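Long-range contacts in hypothetical protein PA1234 (Pseudomonas aeruginosa, PDB 1Z6N), which is of unknown function but belongs to the thioredoxin family, carries a thioredoxin-type CxxC pattern and binds magnesium in the crystal: residues F8-F14 / E87-I91; M1-L7 / D99-L104. All coordinates share one frame; numbering follows the deposited sequence.

Contact 1. Residues F8-F14 / E87-I91; sequences FDIGEDF and ELAII. With MG (magnesium ion), chain B.
Phe8 lays one face of its ring over the methyl of Ala89, a CH-pi contact with Ala89 CB 3.6 Å from the ring centroid and 16° off the normal. Its CG stands anti to the backbone N (chi1 -168°), which carries the ring off the last turn of helix 4-10 and across the strand. There the ring edge meets Glu87 O almost in plane, Phe8 CE1 to Glu87 O 3.7 Å, while the extended side chain of Glu87 crosses near CZ with its carboxylate turned 85° from the ring. Beyond the helix end, Gly11 CA comes within 3.3 Å of Ile90 O and also packs on Ile91 CG2. One antiparallel bridge follows: Glu12 N donates to Ile90 O and Ile90 N to Glu12 O, both at 2.8 Å. In this thioredoxin-like sheet, strand 86-91 is an outermost strand, bonded along one edge to strand 56-61, and the N-terminal segment adds this single bridge to its other edge. Phe14 meets Ile90 CD1 with the edge of its ring, CD1 to CD1 4.0 Å, and a water links Phe14 N to Leu88 O. Asp13 turns away from the strand: OD1 caps Ala16 N and takes a bond from a metal-bound water, while Asp13 OD2 binds the magnesium at 2.1 Å, five waters completing its shell.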
loop_
_atom_site.group_PDB
_atom_site.type_symbol
_atom_site.label_atom_id
_atom_site.label_comp_id
_atom_site.label_asym_id
_atom_site.label_seq_id
_atom_site.Cartn_x
_atom_site.Cartn_y
_atom_site.Cartn_z
ATOM N N PHE A 8 -13.375 -5.104 -1.330
ATOM C CA PHE A 8 -12.684 -5.039 -0.031
ATOM C C PHE A 8 -13.002 -6.244 0.867
ATOM O O PHE A 8 -12.116 -6.825 1.530
ATOM C CB PHE A 8 -13.011 -3.717 0.684
ATOM C CG PHE A 8 -12.125 -3.442 1.868
ATOM C CD1 PHE A 8 -10.908 -2.783 1.704
ATOM C CD2 PHE A 8 -12.502 -3.850 3.144
ATOM C CE1 PHE A 8 -10.066 -2.545 2.784
ATOM C CE2 PHE A 8 -11.664 -3.597 4.231
ATOM C CZ PHE A 8 -10.444 -2.951 4.044
ATOM N N ASP A 9 -14.269 -6.642 0.843
ATOM C CA ASP A 9 -14.742 -7.755 1.670
ATOM C C ASP A 9 -14.059 -9.083 1.301
ATOM O O ASP A 9 -13.852 -9.934 2.179
ATOM C CB ASP A 9 -16.251 -7.870 1.550
ATOM C CG ASP A 9 -16.812 -8.920 2.453
ATOM O OD1 ASP A 9 -16.758 -8.724 3.692
ATOM O OD2 ASP A 9 -17.301 -9.950 1.924
ATOM N N ILE A 10 -13.707 -9.279 0.026
ATOM C CA ILE A 10 -13.055 -10.537 -0.371
ATOM C C ILE A 10 -11.520 -10.450 -0.403
ATOM O O ILE A 10 -10.830 -11.463 -0.557
ATOM C CB ILE A 10 -13.585 -11.121 -1.713
ATOM C CG1 ILE A 10 -13.302 -10.165 -2.887
ATOM C CG2 ILE A 10 -15.073 -11.500 -1.584
ATOM C CD1 ILE A 10 -13.269 -10.874 -4.229
ATOM N N GLY A 11 -10.984 -9.242 -0.258
ATOM C CA GLY A 11 -9.554 -9.094 -0.138
ATOM C C GLY A 11 -9.058 -9.799 1.110
ATOM O O GLY A 11 -9.778 -9.946 2.111
ATOM N N GLU A 12 -7.815 -10.245 1.035
ATOM C CA GLU A 12 -7.185 -10.867 2.200
ATOM C C GLU A 12 -6.492 -9.846 3.101
ATOM O O GLU A 12 -6.027 -8.806 2.624
ATOM C CB GLU A 12 -6.217 -11.950 1.742
ATOM C CG GLU A 12 -6.958 -13.039 0.946
ATOM C CD GLU A 12 -6.209 -14.356 0.800
ATOM O OE1 GLU A 12 -5.780 -14.660 -0.345
ATOM O OE2 GLU A 12 -6.086 -15.107 1.801
ATOM N N ASP A 13 -6.436 -10.131 4.404
ATOM C CA ASP A 13 -5.647 -9.276 5.277
ATOM C C ASP A 13 -4.151 -9.493 5.003
ATOM O O ASP A 13 -3.761 -10.457 4.342
ATOM C CB ASP A 13 -6.033 -9.415 6.762
ATOM C CG ASP A 13 -5.836 -10.826 7.288
ATOM O OD1 ASP A 13 -4.741 -11.401 7.091
ATOM O OD2 ASP A 13 -6.774 -11.367 7.932
ATOM N N PHE A 14 -3.315 -8.575 5.491
ATOM C CA PHE A 14 -1.893 -8.635 5.179
ATOM C C PHE A 14 -1.242 -9.924 5.643
ATOM O O PHE A 14 -0.439 -10.534 4.915
ATOM C CB PHE A 14 -1.162 -7.425 5.746
ATOM C CG PHE A 14 0.276 -7.342 5.331
ATOM C CD1 PHE A 14 0.609 -7.015 4.007
ATOM C CD2 PHE A 14 1.297 -7.589 6.242
ATOM C CE1 PHE A 14 1.960 -6.932 3.615
ATOM C CE2 PHE A 14 2.650 -7.497 5.858
ATOM C CZ PHE A 14 2.964 -7.169 4.544
ATOM N N GLU A 87 -7.107 0.351 7.372
ATOM C CA GLU A 87 -7.150 -1.099 7.165
ATOM C C GLU A 87 -6.908 -1.457 5.698
ATOM O O GLU A 87 -7.537 -0.857 4.823
ATOM C CB GLU A 87 -8.511 -1.689 7.561
ATOM C CG GLU A 87 -8.506 -3.238 7.526
ATOM C CD GLU A 87 -9.863 -3.914 7.801
ATOM O OE1 GLU A 87 -10.841 -3.232 8.163
ATOM O OE2 GLU A 87 -9.928 -5.157 7.641
ATOM N N LEU A 88 -6.032 -2.439 5.456
ATOM C CA LEU A 88 -5.729 -2.955 4.107
ATOM C C LEU A 88 -6.476 -4.244 3.858
ATOM O O LEU A 88 -6.559 -5.088 4.749
ATOM C CB LEU A 88 -4.236 -3.321 3.953
ATOM C CG LEU A 88 -3.138 -2.292 3.741
ATOM C CD1 LEU A 88 -3.012 -1.400 4.966
ATOM C CD2 LEU A 88 -1.817 -2.998 3.469
ATOM N N ALA A 89 -6.964 -4.406 2.624
ATOM C CA ALA A 89 -7.411 -5.725 2.152
ATOM C C ALA A 89 -6.855 -5.876 0.757
ATOM O O ALA A 89 -6.866 -4.914 -0.027
ATOM C CB ALA A 89 -8.911 -5.809 2.124
ATOM N N ILE A 90 -6.383 -7.077 0.428
ATOM C CA ILE A 90 -5.601 -7.266 -0.809
ATOM C C ILE A 90 -6.245 -8.302 -1.731
ATOM O O ILE A 90 -6.519 -9.433 -1.321
ATOM C CB ILE A 90 -4.171 -7.727 -0.449
ATOM C CG1 ILE A 90 -3.508 -6.666 0.450
ATOM C CG2 ILE A 90 -3.309 -7.903 -1.686
ATOM C CD1 ILE A 90 -2.400 -7.228 1.383
ATOM N N ILE A 91 -6.518 -7.864 -2.961
ATOM C CA ILE A 91 -7.008 -8.733 -4.046
ATOM C C ILE A 91 -5.894 -8.940 -5.060
ATOM O O ILE A 91 -4.835 -8.296 -4.979
ATOM C CB ILE A 91 -8.235 -8.133 -4.757
ATOM C CG1 ILE A 91 -7.882 -6.782 -5.407
ATOM C CG2 ILE A 91 -9.400 -8.022 -3.784
ATOM C CD1 ILE A 91 -9.016 -6.194 -6.294
HETATM MG MG MG B . -6.954 -13.020 9.156
HETATM O O HOH W 1 -5.065 -13.642 8.585
HETATM O O HOH W 2 -4.562 -6.196 6.489
HETATM O O HOH W 3 -7.101 -14.628 10.419
HETATM O O HOH W 4 -7.832 -13.888 7.655
HETATM O O HOH W 5 -8.773 -12.241 9.876
HETATM O O HOH W 6 -6.059 -11.830 10.735
#

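Contact 2. Residues M1-L7 / D99-L104; sequences MASYAEL and DLRQRL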
loop_
_atom_site.group_PDB
_atom_site.type_symbol
_atom_site.label_atom_id
_atom_site.label_comp_id
_atom_site.label_asym_id
_atom_site.label_seq_id
_atom_site.Cartn_x
_atom_site.Cartn_y
_atom_site.Cartn_z
ATOM N N MET A 1 -20.166 -5.231 -12.377
ATOM C CA MET A 1 -19.044 -4.451 -11.748
ATOM C C MET A 1 -19.165 -4.568 -10.228
ATOM O O MET A 1 -20.130 -4.057 -9.651
ATOM C CB MET A 1 -19.143 -2.976 -12.202
ATOM C CG MET A 1 -18.042 -2.026 -11.709
ATOM S SD MET A 1 -18.299 -0.273 -12.159
ATOM C CE MET A 1 -19.642 0.154 -11.084
ATOM N N ALA A 2 -18.217 -5.252 -9.577
ATOM C CA ALA A 2 -18.279 -5.387 -8.112
ATOM C C ALA A 2 -18.081 -4.019 -7.460
ATOM O O ALA A 2 -17.293 -3.217 -7.962
ATOM C CB ALA A 2 -17.232 -6.378 -7.599
ATOM N N SER A 3 -18.794 -3.747 -6.364
ATOM C CA SER A 3 -18.578 -2.489 -5.636
ATOM C C SER A 3 -17.219 -2.548 -4.929
ATOM O O SER A 3 -16.664 -3.631 -4.704
ATOM C CB SER A 3 -19.681 -2.241 -4.607
ATOM O OG SER A 3 -19.592 -3.222 -3.569
ATOM N N TYR A 4 -16.686 -1.390 -4.548
ATOM C CA TYR A 4 -15.469 -1.387 -3.742
ATOM C C TYR A 4 -15.679 -2.128 -2.416
ATOM O O TYR A 4 -14.764 -2.798 -1.916
ATOM C CB TYR A 4 -14.993 0.036 -3.457
ATOM C CG TYR A 4 -14.477 0.754 -4.683
ATOM C CD1 TYR A 4 -13.516 0.179 -5.495
ATOM C CD2 TYR A 4 -14.943 2.019 -5.015
ATOM C CE1 TYR A 4 -13.023 0.835 -6.623
ATOM C CE2 TYR A 4 -14.460 2.695 -6.141
ATOM C CZ TYR A 4 -13.497 2.097 -6.939
ATOM O OH TYR A 4 -13.012 2.731 -8.057
ATOM N N ALA A 5 -16.877 -2.010 -1.844
ATOM C CA ALA A 5 -17.186 -2.730 -0.593
ATOM C C ALA A 5 -17.103 -4.235 -0.803
ATOM O O ALA A 5 -16.521 -4.939 0.016
ATOM C CB ALA A 5 -18.559 -2.319 -0.060
ATOM N N GLU A 6 -17.649 -4.711 -1.921
ATOM C CA GLU A 6 -17.610 -6.137 -2.254
ATOM C C GLU A 6 -16.177 -6.634 -2.467
ATOM O O GLU A 6 -15.792 -7.710 -1.982
ATOM C CB GLU A 6 -18.480 -6.433 -3.486
ATOM C CG GLU A 6 -19.964 -6.325 -3.167
ATOM C CD GLU A 6 -20.870 -6.438 -4.374
ATOM O OE1 GLU A 6 -20.458 -6.101 -5.508
ATOM O OE2 GLU A 6 -22.037 -6.852 -4.176
ATOM N N LEU A 7 -15.378 -5.844 -3.181
ATOM C CA LEU A 7 -13.980 -6.204 -3.408
ATOM C C LEU A 7 -13.179 -6.155 -2.124
ATOM O O LEU A 7 -12.393 -7.062 -1.832
ATOM C CB LEU A 7 -13.336 -5.254 -4.422
ATOM C CG LEU A 7 -13.922 -5.372 -5.836
ATOM C CD1 LEU A 7 -13.411 -4.247 -6.724
ATOM C CD2 LEU A 7 -13.557 -6.747 -6.444
ATOM N N ASP A 99 -11.755 -6.285 -13.007
ATOM C CA ASP A 99 -12.829 -5.466 -12.439
ATOM C C ASP A 99 -12.477 -4.039 -12.057
ATOM O O ASP A 99 -13.374 -3.289 -11.649
ATOM C CB ASP A 99 -13.475 -6.154 -11.248
ATOM C CG ASP A 99 -14.989 -6.170 -11.335
ATOM O OD1 ASP A 99 -15.586 -5.651 -12.324
ATOM O OD2 ASP A 99 -15.573 -6.749 -10.408
ATOM N N LEU A 100 -11.209 -3.650 -12.185
ATOM C CA LEU A 100 -10.821 -2.280 -11.843
ATOM C C LEU A 100 -10.249 -1.486 -13.011
ATOM O O LEU A 100 -10.322 -0.255 -13.011
ATOM C CB LEU A 100 -9.802 -2.269 -10.696
ATOM C CG LEU A 100 -10.335 -2.672 -9.326
ATOM C CD1 LEU A 100 -9.194 -2.745 -8.327
ATOM C CD2 LEU A 100 -11.437 -1.682 -8.869
ATOM N N ARG A 101 -9.652 -2.169 -13.986
ATOM C CA ARG A 101 -8.872 -1.454 -15.004
ATOM C C ARG A 101 -9.702 -0.405 -15.745
ATOM O O ARG A 101 -9.310 0.760 -15.831
ATOM C CB ARG A 101 -8.193 -2.441 -15.964
ATOM C CG ARG A 101 -6.989 -1.838 -16.691
ATOM C CD ARG A 101 -6.615 -2.672 -17.904
ATOM N NE ARG A 101 -7.645 -2.572 -18.928
ATOM C CZ ARG A 101 -7.753 -3.369 -19.983
ATOM N NH1 ARG A 101 -6.896 -4.378 -20.151
ATOM N NH2 ARG A 101 -8.734 -3.158 -20.864
ATOM N N GLN A 102 -10.860 -0.807 -16.243
ATOM C CA GLN A 102 -11.685 0.113 -17.036
ATOM C C GLN A 102 -12.333 1.170 -16.150
ATOM O O GLN A 102 -12.417 2.339 -16.522
ATOM C CB GLN A 102 -12.712 -0.652 -17.860
ATOM C CG GLN A 102 -12.097 -1.462 -19.014
ATOM C CD GLN A 102 -11.841 -0.632 -20.272
ATOM O OE1 GLN A 102 -12.340 -0.954 -21.350
ATOM N NE2 GLN A 102 -11.048 0.431 -20.139
ATOM N N ARG A 103 -12.771 0.750 -14.971
ATOM C CA ARG A 103 -13.344 1.641 -13.981
ATOM C C ARG A 103 -12.393 2.819 -13.634
ATOM O O ARG A 103 -12.816 3.969 -13.460
ATOM C CB ARG A 103 -13.640 0.806 -12.742
ATOM C CG ARG A 103 -14.334 1.557 -11.691
ATOM C CD ARG A 103 -14.494 0.672 -10.474
ATOM N NE ARG A 103 -15.486 1.306 -9.628
ATOM C CZ ARG A 103 -16.291 0.673 -8.781
ATOM N NH1 ARG A 103 -16.235 -0.657 -8.638
ATOM N NH2 ARG A 103 -17.153 1.393 -8.071
ATOM N N LEU A 104 -11.106 2.514 -13.576
ATOM C CA LEU A 104 -10.078 3.473 -13.198
ATOM C C LEU A 104 -9.396 4.099 -14.401
ATOM O O LEU A 104 -8.461 4.883 -14.220
ATOM C CB LEU A 104 -9.004 2.773 -12.343
ATOM C CG LEU A 104 -9.495 2.208 -11.003
ATOM C CD1 LEU A 104 -8.428 1.313 -10.368
ATOM C CD2 LEU A 104 -9.934 3.309 -10.011
HETATM O O HOH W 7 -18.406 0.921 -5.507
#
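The backbones of 1-7 and 99-104 draw closest at Met1 and Asp99, CA to CA 6.3 Å. Beside this point Ala2 N donates to Asp99 OD2 at 3.1 Å, from above the carboxylate plane. The same oxygen rests against Ala2 CB. Arg103 does most of the remaining work. With its chain stretched out from CG to NE, it runs against the direction of Tyr4 and lays its guanidinium flat on that ring, planes 20° apart and Arg103 CZ 3.8 Å from the centroid of the Tyr4 ring, a stacked cation-pi pair. Met1 SD lies over the opposite face of the guanidinium, toward its rim and 4.0 Å from Arg103 CZ, the methionine side chain crossing the arginine at about a right angle. At the guanidinium edge, in plane, Arg103 NH1 gives a weak bond to Ala2 O (2.9 Å, 126° at the hydrogen), and Arg103 NH2 shares a water with Tyr4 N. Sandwiched in this way, the guanidinium is probably restrained in rotation. Ser3 and Glu6 form a capping box at the helix start: Glu6 N donates to Ser3 OG, and Ser3 N to Glu6 OE1. Beyond the Tyr4 ring edge the contact turns apolar, Leu100 CD2 sitting at that edge, 3.7 Å from Tyr4 CE1, and also touching Leu7 CD1; Leu104 CD2 approaches Tyr4 OH. The first turn of helix 4-10 is thus packed against the loop that leaves helix 93-99, while Tyr4 goes on to Leu115 and Leu117 of strand 113-117 and Leu123 of strand 123-128, and Leu7 to Leu59 of strand 56-61.

How the contacts relate
Helix 4-10 serves both contacts, residues 4-7 in contact 2 and 8-10 in contact 1, and their centres lie about 14 Å apart. Along the chain the order is 1-7, 8-14, 87-91, 99-104, so contact 1 falls within the span that contact 2 closes. The later segments flank helix 93-99: strand 86-91 leads into it, and 99-104 covers its end and the loop toward strand 113-117. The contacts touch through Ile91, whose CG2 lies 3.7 Å from Leu7 O and whose CD1 packs on Leu100 CD1. Together they join the N-terminal helix to the edge strand and to the loop after helix 93-99, with the magnesium site at the contact 1 end.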